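Local coordinates for extracellular solute-binding protein family 1 (Pseudothermotoga lettingae, PDB 5CI5), which probably serves as the sugar-capturing component of an ABC transporter and is seen here holding alpha-D-tagatopyranose, at residues Tyr135-Phe148 with Met254-Ser268. Sequence-based numbering, arbitrary orientation.
Sequences YTDCRLLLYNKAMF and MAQNRVAMAIGGPWS. With T6T (alpha-D-tagatopyranose), chain C.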
loop_
_atom_site.group_PDB
_atom_site.type_symbol
_atom_site.label_atom_id
_atom_site.label_comp_id
_atom_site.label_asym_id
_atom_site.label_seq_id
_atom_site.Cartn_x
_atom_site.Cartn_y
_atom_site.Cartn_z
ATOM N N TYR A 135 9.815 4.407 1.379
ATOM C CA TYR A 135 9.677 3.208 0.555
ATOM C C TYR A 135 8.446 3.318 -0.302
ATOM O O TYR A 135 7.546 4.107 -0.034
ATOM C CB TYR A 135 9.649 1.918 1.393
ATOM C CG TYR A 135 8.323 1.363 1.908
ATOM C CD1 TYR A 135 7.432 0.730 1.052
ATOM C CD2 TYR A 135 8.023 1.373 3.264
ATOM C CE1 TYR A 135 6.259 0.156 1.539
ATOM C CE2 TYR A 135 6.862 0.793 3.765
ATOM C CZ TYR A 135 5.992 0.183 2.894
ATOM O OH TYR A 135 4.861 -0.392 3.448
ATOM N N THR A 136 8.477 2.567 -1.392
ATOM C CA THR A 136 7.357 2.547 -2.307
ATOM C C THR A 136 7.056 1.101 -2.732
ATOM O O THR A 136 7.705 0.135 -2.271
ATOM C CB THR A 136 7.638 3.462 -3.521
ATOM O OG1 THR A 136 6.447 3.626 -4.304
ATOM C CG2 THR A 136 8.792 2.956 -4.403
ATOM N N ASP A 137 6.038 0.972 -3.570
ATOM C CA ASP A 137 5.552 -0.309 -4.028
ATOM C C ASP A 137 4.548 -0.097 -5.151
ATOM O O ASP A 137 4.147 1.034 -5.445
ATOM C CB ASP A 137 4.898 -1.097 -2.869
ATOM C CG ASP A 137 3.649 -0.394 -2.278
ATOM O OD1 ASP A 137 2.742 -0.051 -3.060
ATOM O OD2 ASP A 137 3.584 -0.185 -1.027
ATOM N N CYS A 138 4.155 -1.197 -5.784
ATOM C CA CYS A 138 2.934 -1.187 -6.581
ATOM C C CYS A 138 2.259 -2.514 -6.296
ATOM O O CYS A 138 2.875 -3.438 -5.742
ATOM C CB CYS A 138 3.200 -0.979 -8.082
ATOM S SG CYS A 138 4.160 -2.238 -8.892
ATOM N N ARG A 139 0.980 -2.595 -6.625
ATOM C CA ARG A 139 0.210 -3.782 -6.265
ATOM C C ARG A 139 0.049 -4.738 -7.417
ATOM O O ARG A 139 -0.154 -4.351 -8.579
ATOM C CB ARG A 139 -1.150 -3.382 -5.691
ATOM C CG ARG A 139 -1.123 -3.277 -4.178
ATOM C CD ARG A 139 -2.341 -2.630 -3.547
ATOM N NE ARG A 139 -2.345 -2.901 -2.105
ATOM C CZ ARG A 139 -1.631 -2.240 -1.199
ATOM N NH1 ARG A 139 -0.875 -1.213 -1.568
ATOM N NH2 ARG A 139 -1.690 -2.595 0.088
ATOM N N LEU A 140 0.171 -6.000 -7.041
ATOM C CA LEU A 140 0.284 -7.134 -7.959
ATOM C C LEU A 140 -0.461 -8.335 -7.414
ATOM O O LEU A 140 -0.927 -8.325 -6.269
ATOM C CB LEU A 140 1.753 -7.509 -8.173
ATOM C CG LEU A 140 2.680 -6.414 -8.695
ATOM C CD1 LEU A 140 4.121 -6.772 -8.395
ATOM C CD2 LEU A 140 2.472 -6.229 -10.173
ATOM N N LEU A 141 -0.567 -9.364 -8.246
ATOM C CA LEU A 141 -0.968 -10.672 -7.750
ATOM C C LEU A 141 0.222 -11.289 -7.020
ATOM O O LEU A 141 1.296 -11.447 -7.599
ATOM C CB LEU A 141 -1.424 -11.568 -8.884
ATOM C CG LEU A 141 -1.929 -12.936 -8.488
ATOM C CD1 LEU A 141 -3.310 -12.825 -7.856
ATOM C CD2 LEU A 141 -1.948 -13.881 -9.681
ATOM N N LEU A 142 -0.000 -11.605 -5.748
ATOM C CA LEU A 142 0.898 -12.427 -4.924
ATOM C C LEU A 142 0.346 -13.835 -4.886
ATOM O O LEU A 142 -0.838 -14.005 -4.627
ATOM C CB LEU A 142 0.976 -11.834 -3.508
ATOM C CG LEU A 142 1.878 -12.518 -2.488
ATOM C CD1 LEU A 142 3.356 -12.318 -2.818
ATOM C CD2 LEU A 142 1.568 -11.951 -1.085
ATOM N N TYR A 143 1.165 -14.845 -5.171
ATOM C CA TYR A 143 0.627 -16.188 -5.214
ATOM C C TYR A 143 1.627 -17.245 -4.781
ATOM O O TYR A 143 2.837 -17.035 -4.806
ATOM C CB TYR A 143 0.093 -16.484 -6.629
ATOM C CG TYR A 143 1.137 -16.570 -7.725
ATOM C CD1 TYR A 143 1.599 -15.417 -8.365
ATOM C CD2 TYR A 143 1.632 -17.802 -8.153
ATOM C CE1 TYR A 143 2.537 -15.486 -9.369
ATOM C CE2 TYR A 143 2.580 -17.878 -9.162
ATOM C CZ TYR A 143 3.018 -16.723 -9.770
ATOM O OH TYR A 143 3.958 -16.785 -10.773
ATOM N N ASN A 144 1.062 -18.396 -4.414
ATOM C CA ASN A 144 1.752 -19.490 -3.762
ATOM C C ASN A 144 1.960 -20.600 -4.781
ATOM O O ASN A 144 1.001 -21.203 -5.250
ATOM C CB ASN A 144 0.908 -19.958 -2.564
ATOM C CG ASN A 144 1.550 -21.094 -1.767
ATOM O OD1 ASN A 144 2.068 -22.054 -2.329
ATOM N ND2 ASN A 144 1.531 -20.967 -0.448
ATOM N N LYS A 145 3.217 -20.880 -5.108
ATOM C CA LYS A 145 3.540 -21.836 -6.155
ATOM C C LYS A 145 3.151 -23.264 -5.792
ATOM O O LYS A 145 2.637 -24.011 -6.638
ATOM C CB LYS A 145 5.029 -21.771 -6.455
ATOM C CG LYS A 145 5.457 -20.533 -7.245
ATOM C CD LYS A 145 6.965 -20.588 -7.478
ATOM C CE LYS A 145 7.387 -19.912 -8.758
ATOM N NZ LYS A 145 8.804 -20.275 -9.069
ATOM N N ALA A 146 3.380 -23.630 -4.536
ATOM C CA ALA A 146 3.135 -24.995 -4.098
ATOM C C ALA A 146 1.657 -25.316 -4.157
ATOM O O ALA A 146 1.277 -26.451 -4.440
ATOM C CB ALA A 146 3.654 -25.206 -2.690
HETATM N N MSE A 147 0.823 -24.317 -3.874
HETATM C CA MSE A 147 -0.619 -24.506 -3.909
HETATM C C MSE A 147 -1.100 -24.650 -5.338
HETATM O O MSE A 147 -1.976 -25.461 -5.589
HETATM C CB MSE A 147 -1.335 -23.368 -3.197
HETATM C CG MSE A 147 -1.051 -23.347 -1.714
HETATM SE SE MSE A 147 -2.040 -21.974 -0.791
HETATM C CE MSE A 147 -3.784 -22.812 -0.798
ATOM N N PHE A 148 -0.523 -23.902 -6.279
ATOM C CA PHE A 148 -0.861 -24.080 -7.696
ATOM C C PHE A 148 -0.538 -25.515 -8.115
ATOM O O PHE A 148 -1.373 -26.237 -8.689
ATOM C CB PHE A 148 -0.099 -23.066 -8.566
ATOM C CG PHE A 148 -0.856 -21.778 -8.794
ATOM C CD1 PHE A 148 -1.176 -20.949 -7.733
ATOM C CD2 PHE A 148 -1.229 -21.395 -10.067
ATOM C CE1 PHE A 148 -1.860 -19.770 -7.944
ATOM C CE2 PHE A 148 -1.908 -20.233 -10.273
ATOM C CZ PHE A 148 -2.231 -19.422 -9.212
HETATM N N MSE A 254 -1.288 -17.332 3.456
HETATM C CA MSE A 254 -0.549 -17.876 2.334
HETATM C C MSE A 254 0.717 -18.594 2.846
HETATM O O MSE A 254 1.107 -19.641 2.326
HETATM C CB MSE A 254 -0.196 -16.774 1.332
HETATM C CG MSE A 254 0.466 -17.305 0.102
HETATM SE SE MSE A 254 0.824 -15.914 -1.220
HETATM C CE MSE A 254 -1.014 -15.342 -1.554
ATOM N N ALA A 255 1.350 -18.027 3.863
ATOM C CA ALA A 255 2.554 -18.614 4.443
ATOM C C ALA A 255 2.236 -19.969 5.084
ATOM O O ALA A 255 3.130 -20.790 5.292
ATOM C CB ALA A 255 3.153 -17.669 5.447
ATOM N N GLN A 256 0.971 -20.192 5.412
ATOM C CA GLN A 256 0.529 -21.483 5.922
ATOM C C GLN A 256 -0.027 -22.386 4.826
ATOM O O GLN A 256 -0.602 -23.413 5.132
ATOM C CB GLN A 256 -0.550 -21.301 6.976
ATOM C CG GLN A 256 -0.143 -20.487 8.203
ATOM C CD GLN A 256 -1.295 -20.378 9.184
ATOM O OE1 GLN A 256 -2.419 -20.061 8.795
ATOM N NE2 GLN A 256 -1.027 -20.658 10.461
ATOM N N ASN A 257 0.151 -21.999 3.563
ATOM C CA ASN A 257 -0.416 -22.715 2.414
ATOM C C ASN A 257 -1.933 -22.902 2.494
ATOM O O ASN A 257 -2.464 -23.944 2.107
ATOM C CB ASN A 257 0.305 -24.061 2.267
ATOM C CG ASN A 257 1.802 -23.887 2.154
ATOM O OD1 ASN A 257 2.287 -23.099 1.346
ATOM N ND2 ASN A 257 2.547 -24.581 3.006
ATOM N N ARG A 258 -2.639 -21.855 2.930
ATOM C CA ARG A 258 -4.102 -21.892 2.991
ATOM C C ARG A 258 -4.772 -20.912 2.042
ATOM O O ARG A 258 -5.945 -21.063 1.755
ATOM C CB ARG A 258 -4.575 -21.602 4.407
ATOM C CG ARG A 258 -4.075 -22.658 5.390
ATOM C CD ARG A 258 -5.040 -22.860 6.505
ATOM N NE ARG A 258 -5.203 -21.651 7.282
ATOM C CZ ARG A 258 -6.290 -20.889 7.305
ATOM N NH1 ARG A 258 -6.287 -19.818 8.077
ATOM N NH2 ARG A 258 -7.368 -21.166 6.574
ATOM N N VAL A 259 -4.037 -19.908 1.570
ATOM C CA VAL A 259 -4.594 -18.946 0.599
ATOM C C VAL A 259 -3.623 -18.811 -0.543
ATOM O O VAL A 259 -2.497 -18.408 -0.338
ATOM C CB VAL A 259 -4.861 -17.565 1.229
ATOM C CG1 VAL A 259 -5.290 -16.519 0.146
ATOM C CG2 VAL A 259 -5.925 -17.691 2.250
ATOM N N ALA A 260 -4.064 -19.132 -1.760
ATOM C CA ALA A 260 -3.143 -19.271 -2.880
ATOM C C ALA A 260 -2.844 -17.986 -3.610
ATOM O O ALA A 260 -1.806 -17.901 -4.262
ATOM C CB ALA A 260 -3.674 -20.283 -3.865
HETATM N N MSE A 261 -3.754 -17.018 -3.534
HETATM C CA MSE A 261 -3.607 -15.762 -4.271
HETATM C C MSE A 261 -4.150 -14.642 -3.418
HETATM O O MSE A 261 -5.152 -14.823 -2.742
HETATM C CB MSE A 261 -4.364 -15.780 -5.606
HETATM C CG MSE A 261 -3.819 -16.722 -6.637
HETATM SE SE MSE A 261 -4.786 -16.590 -8.313
HETATM C CE MSE A 261 -6.155 -17.923 -8.006
ATOM N N ALA A 262 -3.503 -13.487 -3.502
ATOM C CA ALA A 262 -3.988 -12.268 -2.868
ATOM C C ALA A 262 -3.413 -11.082 -3.602
ATOM O O ALA A 262 -2.583 -11.237 -4.493
ATOM C CB ALA A 262 -3.578 -12.223 -1.404
ATOM N N ILE A 263 -3.837 -9.892 -3.221
ATOM C CA ILE A 263 -3.169 -8.696 -3.681
ATOM C C ILE A 263 -2.014 -8.395 -2.740
ATOM O O ILE A 263 -2.173 -8.433 -1.529
ATOM C CB ILE A 263 -4.156 -7.503 -3.792
ATOM C CG1 ILE A 263 -5.189 -7.820 -4.862
ATOM C CG2 ILE A 263 -3.382 -6.229 -4.125
ATOM C CD1 ILE A 263 -6.256 -6.793 -5.022
ATOM N N GLY A 264 -0.830 -8.128 -3.304
ATOM C CA GLY A 264 0.342 -7.808 -2.514
ATOM C C GLY A 264 1.385 -7.121 -3.365
ATOM O O GLY A 264 1.082 -6.571 -4.417
ATOM N N GLY A 265 2.630 -7.175 -2.921
ATOM C CA GLY A 265 3.696 -6.440 -3.587
ATOM C C GLY A 265 4.996 -6.557 -2.814
ATOM O O GLY A 265 5.135 -7.437 -1.955
ATOM N N PRO A 266 5.967 -5.675 -3.102
ATOM C CA PRO A 266 7.311 -5.899 -2.536
ATOM C C PRO A 266 7.410 -5.796 -1.022
ATOM O O PRO A 266 8.319 -6.409 -0.465
ATOM C CB PRO A 266 8.159 -4.817 -3.246
ATOM C CG PRO A 266 7.190 -3.814 -3.762
ATOM C CD PRO A 266 5.967 -4.633 -4.134
ATOM N N TRP A 267 6.498 -5.095 -0.340
ATOM C CA TRP A 267 6.505 -5.111 1.134
ATOM C C TRP A 267 6.178 -6.500 1.688
ATOM O O TRP A 267 6.556 -6.835 2.817
ATOM C CB TRP A 267 5.517 -4.082 1.703
ATOM C CG TRP A 267 4.098 -4.484 1.519
ATOM C CD1 TRP A 267 3.305 -5.113 2.430
ATOM C CD2 TRP A 267 3.296 -4.297 0.352
ATOM N NE1 TRP A 267 2.062 -5.348 1.900
ATOM C CE2 TRP A 267 2.026 -4.860 0.618
ATOM C CE3 TRP A 267 3.525 -3.714 -0.900
ATOM C CZ2 TRP A 267 1.005 -4.861 -0.322
ATOM C CZ3 TRP A 267 2.503 -3.699 -1.818
ATOM C CH2 TRP A 267 1.254 -4.264 -1.525
ATOM N N SER A 268 5.477 -7.305 0.893
ATOM C CA SER A 268 5.059 -8.625 1.293
ATOM C C SER A 268 6.219 -9.576 1.477
ATOM O O SER A 268 6.105 -10.565 2.197
ATOM C CB SER A 268 4.129 -9.246 0.255
ATOM O OG SER A 268 3.049 -8.398 -0.055
HETATM O O3 T6T C . 1.059 0.347 -0.258
HETATM C C3 T6T C . 1.249 0.779 1.085
HETATM C C4 T6T C . 0.245 1.891 1.388
HETATM O O4 T6T C . 0.359 2.934 0.410
HETATM C C5 T6T C . -1.142 1.286 1.377
HETATM O O5 T6T C . -2.120 2.286 1.666
HETATM C C6 T6T C . -1.225 0.134 2.373
HETATM O O6 T6T C . -0.266 -0.860 2.014
HETATM C C2 T6T C . 1.083 -0.381 2.013
HETATM O O2 T6T C . 1.447 0.013 3.341
HETATM C C1 T6T C . 1.979 -1.567 1.595
HETATM O O1 T6T C . 3.316 -1.240 1.480
#
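The indole of Trp267 meets Arg139 in two ways: Arg139 CG touches the indole edge, and Trp267 CH2 stands 3.5 Å over the centre of the guanidinium, the planes 33° apart. C1 of the tagatopyranose rests 3.3 Å above the centre of one indole face, while Gly265 N and Ser268 OG sit over the other toward its rim. Extended from CG to NE, Arg139 delivers NH1 to the sugar O3 and NH2 to the ring oxygen O6, and NH2 also forms a salt bridge with Glu247. Asp137 OD2 accepts from both O1 and O3. Beyond the pocket, strands 140-144 and 261-264 pair antiparallel, with Leu140 and Gly264, then Leu142 and Ala262, as hydrogen-bonded pairs. At the far end Asn144 gives ND2 to a lone pair of Asn257 OD1 (2.9 Å), while its OD1 caps the following helix at Met147 N. Met261 SE meets the edge of the Phe148 ring, a Met-aromatic contact 5.2 Å from the centroid. An apolar indole face against the sugar carbon, with Asp137 and Arg139 holding two hydroxyls, O1 and O3, and the ring oxygen, is familiar sugar-binding chemistry; the salt bridge to Glu247 probably steadies the guanidinium.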